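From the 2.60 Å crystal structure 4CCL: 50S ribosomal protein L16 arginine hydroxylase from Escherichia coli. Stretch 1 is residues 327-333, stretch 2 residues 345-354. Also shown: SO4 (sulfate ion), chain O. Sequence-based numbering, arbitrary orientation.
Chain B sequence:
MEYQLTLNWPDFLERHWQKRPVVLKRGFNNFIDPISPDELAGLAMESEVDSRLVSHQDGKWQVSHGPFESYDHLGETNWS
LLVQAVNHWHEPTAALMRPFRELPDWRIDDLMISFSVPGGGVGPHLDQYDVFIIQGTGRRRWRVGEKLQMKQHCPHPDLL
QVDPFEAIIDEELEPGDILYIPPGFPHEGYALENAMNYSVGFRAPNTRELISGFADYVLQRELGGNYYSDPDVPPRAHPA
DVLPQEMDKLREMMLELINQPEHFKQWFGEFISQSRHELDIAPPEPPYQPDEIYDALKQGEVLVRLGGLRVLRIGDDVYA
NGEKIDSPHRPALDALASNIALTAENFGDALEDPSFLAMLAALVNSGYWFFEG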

# COMPACT_ATOMS: atom_id res chain seq x y z
N SER B 327 -20.41 -14.71 -15.62
CA SER B 327 -21.21 -15.69 -16.34
C SER B 327 -21.70 -15.15 -17.68
O SER B 327 -21.99 -13.96 -17.81
CB SER B 327 -22.41 -16.13 -15.48
OG SER B 327 -23.16 -17.14 -16.14
N PRO B 328 -21.79 -16.03 -18.69
CA PRO B 328 -22.35 -15.67 -20.00
C PRO B 328 -23.82 -15.27 -19.95
O PRO B 328 -24.31 -14.67 -20.91
CB PRO B 328 -22.18 -16.96 -20.82
CG PRO B 328 -21.97 -18.04 -19.82
CD PRO B 328 -21.25 -17.39 -18.69
N HIS B 329 -24.51 -15.56 -18.85
CA HIS B 329 -25.93 -15.29 -18.79
C HIS B 329 -26.13 -13.98 -18.04
O HIS B 329 -25.96 -13.90 -16.83
CB HIS B 329 -26.66 -16.42 -18.06
CG HIS B 329 -26.21 -17.79 -18.45
ND1 HIS B 329 -26.98 -18.65 -19.19
CD2 HIS B 329 -25.05 -18.46 -18.18
CE1 HIS B 329 -26.33 -19.79 -19.37
NE2 HIS B 329 -25.15 -19.69 -18.77
N ARG B 330 -26.49 -12.95 -18.80
CA ARG B 330 -26.76 -11.62 -18.27
C ARG B 330 -28.04 -11.44 -17.44
O ARG B 330 -27.99 -10.84 -16.37
CB ARG B 330 -26.64 -10.55 -19.36
CG ARG B 330 -26.53 -9.14 -18.81
CD ARG B 330 -26.34 -8.12 -19.92
NE ARG B 330 -26.71 -6.78 -19.48
CZ ARG B 330 -25.89 -5.93 -18.87
NH1 ARG B 330 -24.63 -6.28 -18.63
NH2 ARG B 330 -26.32 -4.74 -18.49
N PRO B 331 -29.20 -11.92 -17.94
CA PRO B 331 -30.44 -11.74 -17.16
C PRO B 331 -30.34 -12.32 -15.75
O PRO B 331 -30.85 -11.73 -14.80
CB PRO B 331 -31.47 -12.54 -17.97
CG PRO B 331 -30.97 -12.48 -19.36
CD PRO B 331 -29.47 -12.53 -19.25
N ALA B 332 -29.66 -13.45 -15.63
CA ALA B 332 -29.48 -14.11 -14.35
C ALA B 332 -28.63 -13.27 -13.40
O ALA B 332 -28.99 -13.08 -12.23
CB ALA B 332 -28.84 -15.47 -14.55
N LEU B 333 -27.51 -12.77 -13.91
CA LEU B 333 -26.61 -11.94 -13.10
C LEU B 333 -27.30 -10.66 -12.66
O LEU B 333 -27.15 -10.23 -11.52
CB LEU B 333 -25.33 -11.60 -13.87
CG LEU B 333 -24.38 -12.75 -14.23
CD1 LEU B 333 -22.99 -12.20 -14.53
CD2 LEU B 333 -24.34 -13.79 -13.12
N GLU B 345 -37.99 -18.03 -12.55
CA GLU B 345 -38.31 -17.12 -13.65
C GLU B 345 -37.19 -16.11 -13.88
O GLU B 345 -36.84 -15.79 -15.01
CB GLU B 345 -39.63 -16.40 -13.36
CG GLU B 345 -39.86 -15.16 -14.22
CD GLU B 345 -40.08 -13.91 -13.40
OE1 GLU B 345 -40.93 -13.94 -12.48
OE2 GLU B 345 -39.40 -12.90 -13.67
N ASN B 346 -36.63 -15.60 -12.78
CA ASN B 346 -35.57 -14.61 -12.84
C ASN B 346 -34.28 -15.19 -13.42
O ASN B 346 -33.47 -14.46 -13.98
CB ASN B 346 -35.31 -14.03 -11.45
CG ASN B 346 -36.60 -13.67 -10.73
OD1 ASN B 346 -36.80 -14.03 -9.57
ND2 ASN B 346 -37.48 -12.95 -11.41
N PHE B 347 -34.10 -16.49 -13.27
CA PHE B 347 -32.93 -17.17 -13.81
C PHE B 347 -33.05 -17.46 -15.31
O PHE B 347 -32.06 -17.42 -16.04
CB PHE B 347 -32.63 -18.45 -13.03
CG PHE B 347 -32.15 -18.20 -11.62
CD1 PHE B 347 -30.90 -17.65 -11.39
CD2 PHE B 347 -32.95 -18.51 -10.54
CE1 PHE B 347 -30.46 -17.41 -10.11
CE2 PHE B 347 -32.51 -18.28 -9.25
CZ PHE B 347 -31.27 -17.73 -9.03
N GLY B 348 -34.27 -17.75 -15.76
CA GLY B 348 -34.50 -18.06 -17.15
C GLY B 348 -33.87 -19.38 -17.57
O GLY B 348 -34.10 -20.41 -16.94
N ASP B 349 -33.07 -19.34 -18.63
CA ASP B 349 -32.43 -20.54 -19.17
C ASP B 349 -31.09 -20.86 -18.50
O ASP B 349 -30.47 -21.86 -18.82
CB ASP B 349 -32.23 -20.39 -20.68
CG ASP B 349 -33.54 -20.36 -21.44
OD1 ASP B 349 -34.51 -21.00 -20.98
OD2 ASP B 349 -33.60 -19.70 -22.50
N ALA B 350 -30.67 -20.00 -17.57
CA ALA B 350 -29.35 -20.13 -16.95
C ALA B 350 -29.17 -21.42 -16.16
O ALA B 350 -28.07 -21.99 -16.14
CB ALA B 350 -29.07 -18.92 -16.07
N LEU B 351 -30.23 -21.88 -15.50
CA LEU B 351 -30.17 -23.09 -14.68
C LEU B 351 -29.83 -24.34 -15.49
O LEU B 351 -29.29 -25.31 -14.95
CB LEU B 351 -31.48 -23.31 -13.92
CG LEU B 351 -31.88 -22.28 -12.86
CD1 LEU B 351 -33.24 -22.64 -12.28
CD2 LEU B 351 -30.83 -22.18 -11.75
N GLU B 352 -30.13 -24.32 -16.79
CA GLU B 352 -29.86 -25.45 -17.67
C GLU B 352 -28.36 -25.64 -17.86
O GLU B 352 -27.88 -26.76 -18.01
CB GLU B 352 -30.56 -25.26 -19.02
CG GLU B 352 -32.00 -24.76 -18.93
CD GLU B 352 -32.88 -25.62 -18.04
OE1 GLU B 352 -32.71 -26.85 -18.04
OE2 GLU B 352 -33.76 -25.05 -17.35
N ASP B 353 -27.62 -24.53 -17.85
CA ASP B 353 -26.16 -24.55 -17.96
C ASP B 353 -25.56 -25.05 -16.65
O ASP B 353 -25.71 -24.41 -15.61
CB ASP B 353 -25.64 -23.15 -18.28
CG ASP B 353 -24.14 -23.11 -18.56
OD1 ASP B 353 -23.45 -24.13 -18.35
OD2 ASP B 353 -23.65 -22.05 -18.99
N PRO B 354 -24.88 -26.20 -16.70
CA PRO B 354 -24.26 -26.81 -15.52
C PRO B 354 -23.20 -25.92 -14.88
O PRO B 354 -22.98 -26.02 -13.67
CB PRO B 354 -23.62 -28.09 -16.09
CG PRO B 354 -24.39 -28.39 -17.32
CD PRO B 354 -24.72 -27.05 -17.90
S SO4 O . -24.09 -1.76 -16.99
O1 SO4 O . -24.85 -2.99 -16.85
O2 SO4 O . -22.68 -2.08 -17.24
O3 SO4 O . -24.61 -0.98 -18.11
O4 SO4 O . -24.19 -0.97 -15.76
O HOH W 1 -30.11 -15.72 -17.55

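Two short segments of one chain meet here over a small surface, 282 Å² counting both sides. One hydrogen bond, apolar packing among A332, A350 and the edge of the F347 ring, and a bridging water hold them together.

E345 opens stretch 2, is exposed and takes no part in the contact. N346 contributes mainly its backbone. N346 O lies 4.0 Å from A332 CA, and the N346 side chain ends pointing away from stretch 1. N346 OD1 is used by a residue next to the stretch.

F347 comes next and is buried. Its CA-to-CB bond points away from stretch 1, yet the ring still presents its edge to A332, with A332 CB 4.4 Å from F347 CD1. The two residues are close in the backbone as well: A332 CA and F347 CA are 4.6 Å apart. The A332 methyl fits the narrow space here, with A332 CB 3.8 Å from A350 CB and 4.0 Å from F347 O. A water bridges A332 and F347. It donates to F347 O at 3.0 Å and accepts a weak hydrogen bond from A332 N, also at 3.0 Å. A332 N is in the first turn of a helix, where backbone NH groups often need a partner from outside the helix.

A type II' turn from F347 to A350 then redirects the chain. G348 has positive phi, a conformation that favours glycine. D349 follows it in the turn and is exposed, its side chain ending away from stretch 1. The turn is closed by a weak hydrogen bond from A350 N to F347 O at 3.3 Å.

A350 is buried and its CA-to-CB bond points toward stretch 1. A350 CB packs 3.8 Å from A332 CB, methyl against methyl. The H329 ring is also near, with H329 ND1 3.6 Å from A350 CA. L351 is buried too, but its CA-to-CB bond points away from stretch 1. E352 is exposed and its side chain ends away from the contact.

D353 supplies the polar link. H329 NE2 donates to D353 OD2 at 2.8 Å, with an N-H...O angle of 159°. The carboxylate oxygen lies near the plane of the imidazole, at its edge, as suits an in-plane N-H. Both CA-to-CB bonds point toward the opposite stretch. H329 has chi1 in the m well and D353 in the t well. Each residue also occupies an N-cap position. The D353 side chain caps a backbone N just past the stretch, and OD2 accepts the hydrogen bond from H329 NE2. P354 follows and lies beyond the contact.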